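Probable ATP-dependent kinase TDA10 (Saccharomyces cerevisiae, PDB 1ODF) is a probable ATP-dependent kinase of unknown specificity that closely resembles bacterial pantothenate kinase in structure. Local coordinates at residues P31-S45 against P152-G164. Numbering follows the deposited sequence.
With SO4 (sulfate ion), chain B.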
loop_
_atom_site.group_PDB
_atom_site.type_symbol
_atom_site.label_atom_id
_atom_site.label_comp_id
_atom_site.label_asym_id
_atom_site.label_seq_id
_atom_site.Cartn_x
_atom_site.Cartn_y
_atom_site.Cartn_z
ATOM N N PRO A 31 2.603 1.599 19.051
ATOM C CA PRO A 31 1.996 2.328 17.934
ATOM C C PRO A 31 0.675 1.696 17.472
ATOM O O PRO A 31 0.416 0.508 17.688
ATOM C CB PRO A 31 3.059 2.232 16.829
ATOM C CG PRO A 31 4.330 1.880 17.562
ATOM C CD PRO A 31 3.858 0.953 18.635
ATOM N N LEU A 32 -0.169 2.511 16.862
ATOM C CA LEU A 32 -1.421 2.033 16.301
ATOM C C LEU A 32 -1.171 2.235 14.812
ATOM O O LEU A 32 -0.872 3.351 14.378
ATOM C CB LEU A 32 -2.600 2.911 16.726
ATOM C CG LEU A 32 -4.053 2.494 16.415
ATOM C CD1 LEU A 32 -4.773 3.640 15.759
ATOM C CD2 LEU A 32 -4.118 1.278 15.541
ATOM N N PHE A 33 -1.253 1.166 14.032
ATOM C CA PHE A 33 -1.057 1.302 12.596
ATOM C C PHE A 33 -2.386 1.498 11.871
ATOM O O PHE A 33 -3.436 1.031 12.326
ATOM C CB PHE A 33 -0.339 0.076 12.024
ATOM C CG PHE A 33 1.145 0.101 12.236
ATOM C CD1 PHE A 33 1.682 0.054 13.524
ATOM C CD2 PHE A 33 2.010 0.224 11.152
ATOM C CE1 PHE A 33 3.061 0.134 13.731
ATOM C CE2 PHE A 33 3.392 0.305 11.347
ATOM C CZ PHE A 33 3.920 0.260 12.640
ATOM N N ILE A 34 -2.330 2.221 10.759
ATOM C CA ILE A 34 -3.502 2.449 9.938
ATOM C C ILE A 34 -3.087 2.158 8.495
ATOM O O ILE A 34 -2.286 2.887 7.897
ATOM C CB ILE A 34 -4.023 3.887 10.068
ATOM C CG1 ILE A 34 -4.432 4.155 11.518
ATOM C CG2 ILE A 34 -5.240 4.076 9.154
ATOM C CD1 ILE A 34 -4.978 5.530 11.754
ATOM N N PHE A 35 -3.623 1.062 7.965
ATOM C CA PHE A 35 -3.320 0.617 6.618
ATOM C C PHE A 35 -4.384 1.012 5.609
ATOM O O PHE A 35 -5.588 0.836 5.853
ATOM C CB PHE A 35 -3.187 -0.911 6.576
ATOM C CG PHE A 35 -2.052 -1.456 7.392
ATOM C CD1 PHE A 35 -2.271 -2.496 8.293
ATOM C CD2 PHE A 35 -0.753 -0.959 7.238
ATOM C CE1 PHE A 35 -1.215 -3.041 9.033
ATOM C CE2 PHE A 35 0.315 -1.495 7.972
ATOM C CZ PHE A 35 0.084 -2.539 8.871
ATOM N N PHE A 36 -3.934 1.559 4.482
ATOM C CA PHE A 36 -4.838 1.909 3.398
ATOM C C PHE A 36 -4.449 1.014 2.243
ATOM O O PHE A 36 -3.267 0.931 1.890
ATOM C CB PHE A 36 -4.708 3.373 2.986
ATOM C CG PHE A 36 -5.354 4.332 3.950
ATOM C CD1 PHE A 36 -4.749 4.632 5.171
ATOM C CD2 PHE A 36 -6.560 4.943 3.631
ATOM C CE1 PHE A 36 -5.338 5.534 6.052
ATOM C CE2 PHE A 36 -7.158 5.848 4.507
ATOM C CZ PHE A 36 -6.546 6.146 5.717
ATOM N N SER A 37 -5.444 0.333 1.679
ATOM C CA SER A 37 -5.235 -0.582 0.563
ATOM C C SER A 37 -6.305 -0.388 -0.508
ATOM O O SER A 37 -7.501 -0.292 -0.206
ATOM C CB SER A 37 -5.282 -2.028 1.062
ATOM O OG SER A 37 -4.832 -2.934 0.075
ATOM N N GLY A 38 -5.872 -0.338 -1.759
ATOM C CA GLY A 38 -6.814 -0.162 -2.848
ATOM C C GLY A 38 -6.128 -0.256 -4.196
ATOM O O GLY A 38 -4.935 0.020 -4.302
ATOM N N PRO A 39 -6.852 -0.649 -5.248
ATOM C CA PRO A 39 -6.204 -0.749 -6.557
ATOM C C PRO A 39 -5.631 0.580 -7.006
ATOM O O PRO A 39 -6.056 1.637 -6.550
ATOM C CB PRO A 39 -7.333 -1.235 -7.466
ATOM C CG PRO A 39 -8.190 -2.042 -6.535
ATOM C CD PRO A 39 -8.240 -1.141 -5.311
ATOM N N GLN A 40 -4.642 0.524 -7.886
ATOM C CA GLN A 40 -4.044 1.744 -8.413
ATOM C C GLN A 40 -5.149 2.533 -9.123
ATOM O O GLN A 40 -5.903 1.977 -9.921
ATOM C CB GLN A 40 -2.937 1.381 -9.390
ATOM C CG GLN A 40 -1.788 0.634 -8.737
ATOM C CD GLN A 40 -1.122 -0.348 -9.682
ATOM O OE1 GLN A 40 -1.729 -1.352 -10.080
ATOM N NE2 GLN A 40 0.127 -0.065 -10.052
ATOM N N GLY A 41 -5.253 3.822 -8.818
ATOM C CA GLY A 41 -6.280 4.644 -9.430
ATOM C C GLY A 41 -7.546 4.776 -8.587
ATOM O O GLY A 41 -8.440 5.561 -8.904
ATOM N N SER A 42 -7.632 4.013 -7.506
ATOM C CA SER A 42 -8.815 4.065 -6.652
ATOM C C SER A 42 -8.905 5.363 -5.849
ATOM O O SER A 42 -9.984 5.728 -5.377
ATOM C CB SER A 42 -8.825 2.868 -5.695
ATOM O OG SER A 42 -7.733 2.921 -4.791
ATOM N N GLY A 43 -7.777 6.053 -5.692
ATOM C CA GLY A 43 -7.770 7.289 -4.935
ATOM C C GLY A 43 -7.367 7.101 -3.477
ATOM O O GLY A 43 -7.361 8.059 -2.694
ATOM N N LYS A 44 -7.018 5.865 -3.115
ATOM C CA LYS A 44 -6.616 5.530 -1.747
ATOM C C LYS A 44 -5.430 6.373 -1.269
ATOM O O LYS A 44 -5.331 6.714 -0.084
ATOM C CB LYS A 44 -6.283 4.029 -1.651
ATOM C CG LYS A 44 -5.289 3.522 -2.699
ATOM C CD LYS A 44 -3.929 3.191 -2.095
ATOM C CE LYS A 44 -2.857 3.135 -3.177
ATOM N NZ LYS A 44 -3.276 2.300 -4.339
ATOM N N SER A 45 -4.537 6.719 -2.190
ATOM C CA SER A 45 -3.377 7.526 -1.833
ATOM C C SER A 45 -3.799 8.903 -1.342
ATOM O O SER A 45 -3.342 9.366 -0.289
ATOM C CB SER A 45 -2.444 7.680 -3.029
ATOM O OG SER A 45 -1.922 6.426 -3.398
ATOM N N PRO A 152 8.374 8.328 20.717
ATOM C CA PRO A 152 7.716 7.151 20.141
ATOM C C PRO A 152 6.606 7.545 19.152
ATOM O O PRO A 152 6.065 8.646 19.215
ATOM C CB PRO A 152 7.167 6.439 21.373
ATOM C CG PRO A 152 6.787 7.592 22.258
ATOM C CD PRO A 152 7.992 8.511 22.128
ATOM N N VAL A 153 6.277 6.644 18.236
ATOM C CA VAL A 153 5.230 6.921 17.263
ATOM C C VAL A 153 3.893 6.436 17.818
ATOM O O VAL A 153 3.771 5.290 18.251
ATOM C CB VAL A 153 5.507 6.210 15.929
ATOM C CG1 VAL A 153 4.470 6.634 14.888
ATOM C CG2 VAL A 153 6.914 6.537 15.460
ATOM N N ASP A 154 2.902 7.322 17.816
ATOM C CA ASP A 154 1.577 6.987 18.315
ATOM C C ASP A 154 0.672 6.390 17.231
ATOM O O ASP A 154 -0.027 5.410 17.467
ATOM C CB ASP A 154 0.938 8.239 18.925
ATOM C CG ASP A 154 1.670 8.708 20.186
ATOM O OD1 ASP A 154 1.597 7.997 21.212
ATOM O OD2 ASP A 154 2.320 9.775 20.143
ATOM N N ILE A 155 0.690 6.987 16.046
ATOM C CA ILE A 155 -0.114 6.505 14.930
ATOM C C ILE A 155 0.744 6.470 13.675
ATOM O O ILE A 155 1.374 7.463 13.322
ATOM C CB ILE A 155 -1.342 7.424 14.666
ATOM C CG1 ILE A 155 -2.302 7.350 15.858
ATOM C CG2 ILE A 155 -2.056 7.010 13.369
ATOM C CD1 ILE A 155 -3.472 8.293 15.756
ATOM N N PHE A 156 0.789 5.316 13.019
ATOM C CA PHE A 156 1.561 5.202 11.797
ATOM C C PHE A 156 0.680 4.776 10.636
ATOM O O PHE A 156 0.078 3.698 10.636
ATOM C CB PHE A 156 2.721 4.218 11.955
ATOM C CG PHE A 156 3.680 4.262 10.812
ATOM C CD1 PHE A 156 3.362 3.662 9.593
ATOM C CD2 PHE A 156 4.872 4.983 10.915
ATOM C CE1 PHE A 156 4.212 3.783 8.495
ATOM C CE2 PHE A 156 5.735 5.110 9.812
ATOM C CZ PHE A 156 5.401 4.511 8.606
ATOM N N ILE A 157 0.629 5.646 9.639
ATOM C CA ILE A 157 -0.173 5.435 8.449
ATOM C C ILE A 157 0.685 4.903 7.313
ATOM O O ILE A 157 1.656 5.540 6.914
ATOM C CB ILE A 157 -0.833 6.769 8.009
ATOM C CG1 ILE A 157 -1.672 7.325 9.161
ATOM C CG2 ILE A 157 -1.691 6.561 6.770
ATOM C CD1 ILE A 157 -2.324 8.657 8.859
ATOM N N LEU A 158 0.334 3.724 6.811
ATOM C CA LEU A 158 1.053 3.123 5.694
ATOM C C LEU A 158 0.017 2.812 4.604
ATOM O O LEU A 158 -1.099 2.371 4.909
ATOM C CB LEU A 158 1.773 1.840 6.129
ATOM C CG LEU A 158 2.611 1.143 5.046
ATOM C CD1 LEU A 158 3.788 2.040 4.640
ATOM C CD2 LEU A 158 3.105 -0.196 5.561
ATOM N N GLU A 159 0.380 3.050 3.345
ATOM C CA GLU A 159 -0.542 2.807 2.242
ATOM C C GLU A 159 0.133 2.212 1.015
ATOM O O GLU A 159 1.274 2.546 0.696
ATOM C CB GLU A 159 -1.248 4.107 1.854
ATOM C CG GLU A 159 -0.357 5.121 1.150
ATOM C CD GLU A 159 -0.243 4.883 -0.356
ATOM O OE1 GLU A 159 0.687 5.452 -0.962
ATOM O OE2 GLU A 159 -1.075 4.144 -0.938
ATOM N N GLY A 160 -0.599 1.327 0.338
ATOM C CA GLY A 160 -0.111 0.672 -0.862
ATOM C C GLY A 160 -1.264 -0.026 -1.570
ATOM O O GLY A 160 -2.322 -0.264 -0.976
ATOM N N TRP A 161 -1.058 -0.363 -2.841
ATOM C CA TRP A 161 -2.091 -1.022 -3.634
ATOM C C TRP A 161 -2.214 -2.517 -3.331
ATOM O O TRP A 161 -3.211 -3.136 -3.698
ATOM C CB TRP A 161 -1.833 -0.823 -5.143
ATOM C CG TRP A 161 -0.570 -1.462 -5.613
ATOM C CD1 TRP A 161 0.684 -0.917 -5.600
ATOM C CD2 TRP A 161 -0.414 -2.814 -6.052
ATOM N NE1 TRP A 161 1.615 -1.854 -5.995
ATOM C CE2 TRP A 161 0.966 -3.028 -6.275
ATOM C CE3 TRP A 161 -1.306 -3.874 -6.271
ATOM C CZ2 TRP A 161 1.472 -4.254 -6.701
ATOM C CZ3 TRP A 161 -0.802 -5.087 -6.695
ATOM C CH2 TRP A 161 0.575 -5.268 -6.904
ATOM N N PHE A 162 -1.212 -3.094 -2.666
ATOM C CA PHE A 162 -1.244 -4.521 -2.336
ATOM C C PHE A 162 -1.148 -4.846 -0.833
ATOM O O PHE A 162 -0.915 -5.995 -0.453
ATOM C CB PHE A 162 -0.125 -5.251 -3.087
ATOM C CG PHE A 162 1.261 -4.865 -2.639
ATOM C CD1 PHE A 162 1.925 -5.608 -1.656
ATOM C CD2 PHE A 162 1.906 -3.765 -3.196
ATOM C CE1 PHE A 162 3.215 -5.259 -1.236
ATOM C CE2 PHE A 162 3.203 -3.401 -2.784
ATOM C CZ PHE A 162 3.860 -4.152 -1.801
ATOM N N LEU A 163 -1.329 -3.846 0.018
ATOM C CA LEU A 163 -1.262 -4.086 1.448
ATOM C C LEU A 163 -2.411 -5.000 1.880
ATOM O O LEU A 163 -3.581 -4.750 1.567
ATOM C CB LEU A 163 -1.335 -2.766 2.218
ATOM C CG LEU A 163 -0.271 -1.698 1.942
ATOM C CD1 LEU A 163 -0.399 -0.583 2.974
ATOM C CD2 LEU A 163 1.117 -2.307 2.002
ATOM N N GLY A 164 -2.073 -6.067 2.597
ATOM C CA GLY A 164 -3.102 -6.981 3.049
ATOM C C GLY A 164 -3.127 -8.283 2.268
ATOM O O GLY A 164 -3.664 -9.279 2.755
HETATM S S SO4 B . -4.198 6.052 -6.244
HETATM O O1 SO4 B . -5.423 6.370 -6.999
HETATM O O2 SO4 B . -3.443 4.997 -6.947
HETATM O O3 SO4 B . -3.364 7.258 -6.155
HETATM O O4 SO4 B . -4.559 5.607 -4.880
#
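K44 and E159 both start with CG wedged between backbone N and carbonyl carbon (chi1 52° and 71°) and bend again at chi2, and the two side chains cross at about a right angle. K44 CE makes the approach, 3.0 Å from E159 OE2; NZ stays 4.5 Å from OE2, too far for a salt bridge. In this P-loop kinase fold, strand 32-37, parallel to strand 155-160, leads through a Walker A loop, the predicted ATP-binding site, into helix 44-59. Six backbone hydrogen bonds, from L32 N to D154 O through to G160 N to F36 O, join the segments. On one sheet face F156 CB sits over the centre of the F33 ring; on the other I34 CD1 packs against I155 CG2. The Q40 amide lies over the rim of one W161 indole face, tilted 21° from it; Q40 OE1 is hydrogen-bonded to Y252 OH. With a further bend at chi4, K44 NZ reaches G38 O at 2.8 Å from above the carbonyl plane; a methionine here would probably leave that carbonyl without its donor. Amides of G41, G43 and S45 bind a sulfate, consistent with a phosphate site. S37 OG donates to L163 O at 2.7 Å, on an in-plane lone pair.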